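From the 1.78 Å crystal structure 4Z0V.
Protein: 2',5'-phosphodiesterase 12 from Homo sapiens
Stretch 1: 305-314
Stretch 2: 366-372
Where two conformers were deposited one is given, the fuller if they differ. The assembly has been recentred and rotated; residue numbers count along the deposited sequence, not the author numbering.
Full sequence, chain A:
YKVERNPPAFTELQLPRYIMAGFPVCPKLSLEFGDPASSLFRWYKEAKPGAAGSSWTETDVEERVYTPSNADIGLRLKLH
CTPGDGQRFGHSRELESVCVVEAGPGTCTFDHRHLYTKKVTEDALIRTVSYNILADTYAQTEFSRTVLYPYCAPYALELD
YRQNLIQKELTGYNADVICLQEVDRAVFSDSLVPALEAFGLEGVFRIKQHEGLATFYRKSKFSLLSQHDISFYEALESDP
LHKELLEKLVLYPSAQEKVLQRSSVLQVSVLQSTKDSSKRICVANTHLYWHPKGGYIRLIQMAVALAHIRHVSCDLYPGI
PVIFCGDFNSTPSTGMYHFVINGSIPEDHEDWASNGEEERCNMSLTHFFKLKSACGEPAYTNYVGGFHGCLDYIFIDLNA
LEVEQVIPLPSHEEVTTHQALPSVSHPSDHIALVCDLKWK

Stretch 1 305-314: ALAHIRHVSC
Stretch 2, residues 366-372: THFFKLK

Residues 305-314 lie within a longer helix, phi/psi near -64/-43 until Ser-313 (-80/-22) and Cys-314 (-122/-18), where a wider pi-type turn spans 311-314. Against it lies a segment that is mostly loop, extended at His-367 (-146/159), bent at Phe-368 (-113/17), extended again from Phe-369 (-78/148), and a strand from Leu-371. The closest CA pair is Leu-306 and His-367, CA to CA 7.4 Å, and 358 Å² is buried without one direct hydrogen bond across the contact.

Leu-306 (chi1 m, chi2 t) points toward the partner and touches three residues. Its CD1 sits over the face of the His-367 ring, 3.6 Å from the centroid in a CH-pi contact; His-367 (chi1 p, chi2 84°) accepts at ND1 from Phe-369 N at 3.0 Å. Leu-306 CD2 meets Leu-371 CD1 at 4.0 Å, Leu-371 being m, t. Leu-306 O lies 3.3 Å from Phe-369 CE2, at the ring edge, while still accepting the helical bond from Arg-310 N.

Ala-307 and His-308 point away. Ile-309 (m, t) returns toward the partner, its CG2 3.9 Å from Phe-369 CZ.

Arg-310 starts sideways and bends back through t, p, p, chi4 -166°. Its guanidinium lies flat on Phe-369 (chi1 m, chi2 -81°), with planes at 18° and CZ 3.9 Å from the ring centroid, a cation-pi stack. Arg-310 NH1 donates to Cys-314 SG at 3.3 Å, tying the group to its own helix. Waters supply the polar links: one accepts from Arg-310 NE (3.1 Å) and Phe-368 N (3.0 Å); another accepts from Arg-310 NH2 (3.1 Å) and donates to Phe-368 O (2.7 Å).

His-311 points away. Ser-313 (p) turns its OG back to Ile-309 O, 2.8 Å, leaving OG 4.3 Å from Phe-369 CE1 at the ring edge. The rule is an aromatic ring whose edge meets a backbone carbonyl and a serine hydroxyl of the helix, with a guanidinium over one face.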

ATOM      1  N   ALA A 305       8.639 -17.461   0.904  1.00 11.02           N
ATOM      2  CA  ALA A 305       7.669 -16.698   0.093  1.00 11.37           C
ATOM      3  C   ALA A 305       7.591 -17.248  -1.311  1.00 14.96           C
ATOM      4  O   ALA A 305       6.496 -17.480  -1.810  1.00 12.67           O
ATOM      5  CB  ALA A 305       8.037 -15.207   0.051  1.00 12.45           C
ATOM      6  N   LEU A 306       8.742 -17.445  -1.961  1.00 11.60           N
ATOM      7  CA  LEU A 306       8.745 -17.918  -3.349  1.00 12.83           C
ATOM      8  C   LEU A 306       8.200 -19.346  -3.471  1.00 15.37           C
ATOM      9  O   LEU A 306       7.447 -19.601  -4.419  1.00 14.27           O
ATOM     10  CB  LEU A 306      10.139 -17.793  -3.987  1.00 12.01           C
ATOM     11  CG  LEU A 306      10.647 -16.340  -4.195  1.00 15.96           C
ATOM     12  CD1 LEU A 306      12.068 -16.342  -4.822  1.00 14.96           C
ATOM     13  CD2 LEU A 306       9.674 -15.499  -5.070  1.00 18.25           C
ATOM     14  N   ALA A 307       8.497 -20.229  -2.501  1.00 12.79           N
ATOM     15  CA  ALA A 307       7.963 -21.604  -2.494  1.00 13.22           C
ATOM     16  C   ALA A 307       6.444 -21.564  -2.280  1.00 14.17           C
ATOM     17  O   ALA A 307       5.721 -22.333  -2.898  1.00 13.82           O
ATOM     18  CB  ALA A 307       8.631 -22.445  -1.410  1.00 14.18           C
ATOM     19  N   HIS A 308       5.972 -20.673  -1.401  1.00 11.18           N
ATOM     20  CA  HIS A 308       4.542 -20.511  -1.180  1.00 10.94           C
ATOM     21  C   HIS A 308       3.850 -19.984  -2.454  1.00 12.59           C
ATOM     22  O   HIS A 308       2.809 -20.500  -2.855  1.00 12.83           O
ATOM     23  CB  HIS A 308       4.245 -19.560   0.010  1.00 11.65           C
ATOM     24  CG  HIS A 308       2.773 -19.468   0.281  1.00 14.08           C
ATOM     25  ND1 HIS A 308       2.034 -20.590   0.649  1.00 14.73           N
ATOM     26  CD2 HIS A 308       1.935 -18.408   0.176  1.00 15.68           C
ATOM     27  CE1 HIS A 308       0.783 -20.174   0.782  1.00 14.10           C
ATOM     28  NE2 HIS A 308       0.668 -18.872   0.497  1.00 14.73           N
ATOM     29  N   ILE A 309       4.431 -18.969  -3.083  1.00 10.62           N
ATOM     30  CA  ILE A 309       3.843 -18.375  -4.288  1.00  9.05           C
ATOM     31  C   ILE A 309       3.864 -19.399  -5.437  1.00 12.27           C
ATOM     32  O   ILE A 309       2.894 -19.462  -6.211  1.00 11.78           O
ATOM     33  CB  ILE A 309       4.566 -17.054  -4.646  1.00 11.93           C
ATOM     34  CG1 ILE A 309       4.236 -15.964  -3.587  1.00 11.35           C
ATOM     35  CG2 ILE A 309       4.157 -16.591  -6.040  1.00 10.99           C
ATOM     36  CD1 ILE A 309       5.245 -14.781  -3.552  1.00 15.66           C
ATOM     37  N   ARG A 310       4.924 -20.237  -5.504  1.00 11.01           N
ATOM     38  CA  ARG A 310       5.004 -21.291  -6.523  1.00 12.12           C
ATOM     39  C   ARG A 310       3.846 -22.282  -6.308  1.00 14.65           C
ATOM     40  O   ARG A 310       3.180 -22.671  -7.261  1.00 13.87           O
ATOM     41  CB  ARG A 310       6.393 -21.995  -6.450  1.00 11.64           C
ATOM     42  CG  ARG A 310       6.618 -23.191  -7.407  1.00 20.48           C
ATOM     43  CD  ARG A 310       6.542 -22.861  -8.887  1.00 32.20           C
ATOM     44  NE  ARG A 310       7.695 -22.076  -9.335  1.00 34.10           N
ATOM     45  CZ  ARG A 310       7.765 -21.435 -10.496  1.00 46.40           C
ATOM     46  NH1 ARG A 310       6.741 -21.465 -11.344  1.00 34.04           N
ATOM     47  NH2 ARG A 310       8.841 -20.731 -10.806  1.00 33.82           N
ATOM     48  N   HIS A 311       3.579 -22.634  -5.054  1.00 12.70           N
ATOM     49  CA  HIS A 311       2.487 -23.552  -4.726  1.00 13.48           C
ATOM     50  C   HIS A 311       1.155 -22.958  -5.145  1.00 13.41           C
ATOM     51  O   HIS A 311       0.352 -23.631  -5.787  1.00 13.24           O
ATOM     52  CB  HIS A 311       2.469 -23.854  -3.218  1.00 15.23           C
ATOM     53  CG  HIS A 311       1.294 -24.666  -2.777  1.00 19.72           C
ATOM     54  ND1 HIS A 311       1.128 -25.972  -3.188  1.00 23.18           N
ATOM     55  CD2 HIS A 311       0.280 -24.336  -1.944  1.00 23.49           C
ATOM     56  CE1 HIS A 311       0.017 -26.396  -2.603  1.00 23.27           C
ATOM     57  NE2 HIS A 311      -0.520 -25.449  -1.834  1.00 23.75           N
ATOM     58  N   VAL A 312       0.894 -21.705  -4.740  1.00  9.75           N
ATOM     59  CA  VAL A 312      -0.378 -21.076  -5.085  1.00  9.75           C
ATOM     60  C   VAL A 312      -0.551 -20.944  -6.597  1.00 11.83           C
ATOM     61  O   VAL A 312      -1.628 -21.254  -7.125  1.00 11.86           O
ATOM     62  CB  VAL A 312      -0.490 -19.687  -4.403  1.00 12.84           C
ATOM     63  CG1 VAL A 312      -1.702 -18.902  -4.921  1.00 13.52           C
ATOM     64  CG2 VAL A 312      -0.556 -19.840  -2.887  1.00 12.57           C
ATOM     65  N   SER A 313       0.478 -20.425  -7.275  1.00 10.92           N
ATOM     66  CA  SER A 313       0.377 -20.083  -8.684  1.00 10.51           C
ATOM     67  C   SER A 313       0.507 -21.251  -9.648  1.00 14.90           C
ATOM     68  O   SER A 313       0.036 -21.102 -10.771  1.00 15.75           O
ATOM     69  CB  SER A 313       1.385 -18.996  -9.066  1.00 11.87           C
ATOM     70  OG  SER A 313       2.732 -19.448  -8.987  1.00 16.59           O
ATOM     71  N   CYS A 314       1.114 -22.368  -9.246  1.00 13.36           N
ATOM     72  CA  CYS A 314       1.378 -23.502 -10.138  1.00 14.95           C
ATOM     73  C   CYS A 314       0.767 -24.820  -9.678  1.00 18.25           C
ATOM     74  O   CYS A 314       0.649 -25.728 -10.484  1.00 17.35           O
ATOM     75  CB  CYS A 314       2.880 -23.646 -10.338  1.00 17.12           C
ATOM     76  SG  CYS A 314       3.595 -22.277 -11.262  1.00 22.42           S
ATOM     77  N   THR A 366      17.690 -22.210  -4.629  1.00 15.23           N
ATOM     78  CA  THR A 366      17.344 -22.063  -6.041  0.50 15.24           C
ATOM     79  C   THR A 366      15.857 -21.856  -6.228  1.00 18.69           C
ATOM     80  O   THR A 366      15.060 -22.410  -5.482  1.00 19.64           O
ATOM     81  CB  THR A 366      17.759 -23.296  -6.856  0.50 22.25           C
ATOM     82  OG1 THR A 366      17.205 -24.461  -6.259  0.50 25.48           O
ATOM     83  CG2 THR A 366      19.241 -23.423  -6.999  0.50 19.92           C
ATOM     84  N   HIS A 367      15.486 -21.085  -7.244  1.00 15.18           N
ATOM     85  CA  HIS A 367      14.066 -20.904  -7.576  1.00 13.48           C
ATOM     86  C   HIS A 367      13.989 -20.753  -9.081  1.00 16.14           C
ATOM     87  O   HIS A 367      14.987 -20.351  -9.714  1.00 16.37           O
ATOM     88  CB  HIS A 367      13.382 -19.747  -6.803  1.00 13.56           C
ATOM     89  CG  HIS A 367      13.725 -18.382  -7.307  1.00 15.48           C
ATOM     90  ND1 HIS A 367      13.055 -17.827  -8.380  1.00 16.49           N
ATOM     91  CD2 HIS A 367      14.656 -17.506  -6.869  1.00 16.10           C
ATOM     92  CE1 HIS A 367      13.607 -16.639  -8.577  1.00 15.77           C
ATOM     93  NE2 HIS A 367      14.579 -16.401  -7.692  1.00 15.67           N
ATOM     94  N   PHE A 368      12.808 -21.002  -9.662  1.00 13.55           N
ATOM     95  CA  PHE A 368      12.682 -20.931 -11.116  1.00 15.37           C
ATOM     96  C   PHE A 368      11.807 -19.794 -11.603  1.00 18.18           C
ATOM     97  O   PHE A 368      11.414 -19.806 -12.772  1.00 15.95           O
ATOM     98  CB  PHE A 368      12.190 -22.280 -11.696  1.00 17.96           C
ATOM     99  CG  PHE A 368      13.032 -23.432 -11.207  1.00 20.04           C
ATOM    100  CD1 PHE A 368      14.370 -23.540 -11.571  1.00 23.37           C
ATOM    101  CD2 PHE A 368      12.507 -24.375 -10.331  1.00 22.70           C
ATOM    102  CE1 PHE A 368      15.161 -24.589 -11.095  1.00 24.29           C
ATOM    103  CE2 PHE A 368      13.297 -25.424  -9.855  1.00 26.16           C
ATOM    104  CZ  PHE A 368      14.622 -25.518 -10.233  1.00 24.02           C
ATOM    105  N   PHE A 369      11.531 -18.779 -10.747  1.00 12.60           N
ATOM    106  CA  PHE A 369      10.781 -17.627 -11.231  1.00 11.56           C
ATOM    107  C   PHE A 369      11.693 -16.723 -12.038  1.00 15.37           C
ATOM    108  O   PHE A 369      12.870 -16.605 -11.699  1.00 15.96           O
ATOM    109  CB  PHE A 369      10.249 -16.811 -10.035  1.00 13.02           C
ATOM    110  CG  PHE A 369       9.079 -17.442  -9.329  1.00 14.55           C
ATOM    111  CD1 PHE A 369       7.790 -17.319  -9.838  1.00 18.09           C
ATOM    112  CD2 PHE A 369       9.263 -18.161  -8.156  1.00 15.76           C
ATOM    113  CE1 PHE A 369       6.694 -17.863  -9.151  1.00 19.31           C
ATOM    114  CE2 PHE A 369       8.173 -18.690  -7.464  1.00 19.01           C
ATOM    115  CZ  PHE A 369       6.898 -18.534  -7.968  1.00 18.35           C
ATOM    116  N   LYS A 370      11.160 -16.040 -13.052  1.00 11.41           N
ATOM    117  CA  LYS A 370      11.948 -15.043 -13.797  1.00 11.60           C
ATOM    118  C   LYS A 370      11.353 -13.707 -13.420  1.00 15.08           C
ATOM    119  O   LYS A 370      10.292 -13.337 -13.936  1.00 14.30           O
ATOM    120  CB  LYS A 370      11.936 -15.304 -15.310  1.00 15.06           C
ATOM    121  CG  LYS A 370      12.362 -16.725 -15.682  1.00 20.93           C
ATOM    122  CD  LYS A 370      13.754 -17.111 -15.141  1.00 26.35           C
ATOM    123  CE  LYS A 370      13.945 -18.615 -15.141  1.00 22.05           C
ATOM    124  NZ  LYS A 370      15.184 -19.000 -14.415  1.00 20.93           N
ATOM    125  N   LEU A 371      11.997 -13.036 -12.442  1.00 11.12           N
ATOM    126  CA  LEU A 371      11.499 -11.804 -11.829  1.00 11.91           C
ATOM    127  C   LEU A 371      12.375 -10.642 -12.111  1.00 17.02           C
ATOM    128  O   LEU A 371      13.591 -10.736 -12.037  1.00 17.02           O
ATOM    129  CB  LEU A 371      11.345 -11.963 -10.305  1.00 11.58           C
ATOM    130  CG  LEU A 371      10.397 -13.081  -9.834  1.00 15.52           C
ATOM    131  CD1 LEU A 371      10.596 -13.367  -8.357  1.00 15.93           C
ATOM    132  CD2 LEU A 371       8.950 -12.751 -10.134  1.00 16.07           C
ATOM    133  N   LYS A 372      11.747  -9.546 -12.462  1.00 15.44           N
ATOM    134  CA  LYS A 372      12.445  -8.306 -12.756  1.00 15.05           C
ATOM    135  C   LYS A 372      11.907  -7.254 -11.819  1.00 16.76           C
ATOM    136  O   LYS A 372      10.700  -7.239 -11.572  1.00 15.76           O
ATOM    137  CB  LYS A 372      12.181  -7.910 -14.223  1.00 17.21           C
ATOM    138  CG  LYS A 372      12.735  -6.552 -14.644  1.00 20.31           C
ATOM    139  CD  LYS A 372      12.228  -6.140 -16.025  1.00 23.17           C
ATOM    140  CE  LYS A 372      12.670  -4.728 -16.350  1.00 41.12           C
ATOM    141  NZ  LYS A 372      12.176  -4.275 -17.675  1.00 50.75           N
TER
HETATM  142  O   HOH W   1      10.432 -21.846  -7.966  1.00 12.18           O
HETATM  143  O   HOH W   2       8.862 -19.349 -13.635  1.00 43.43           O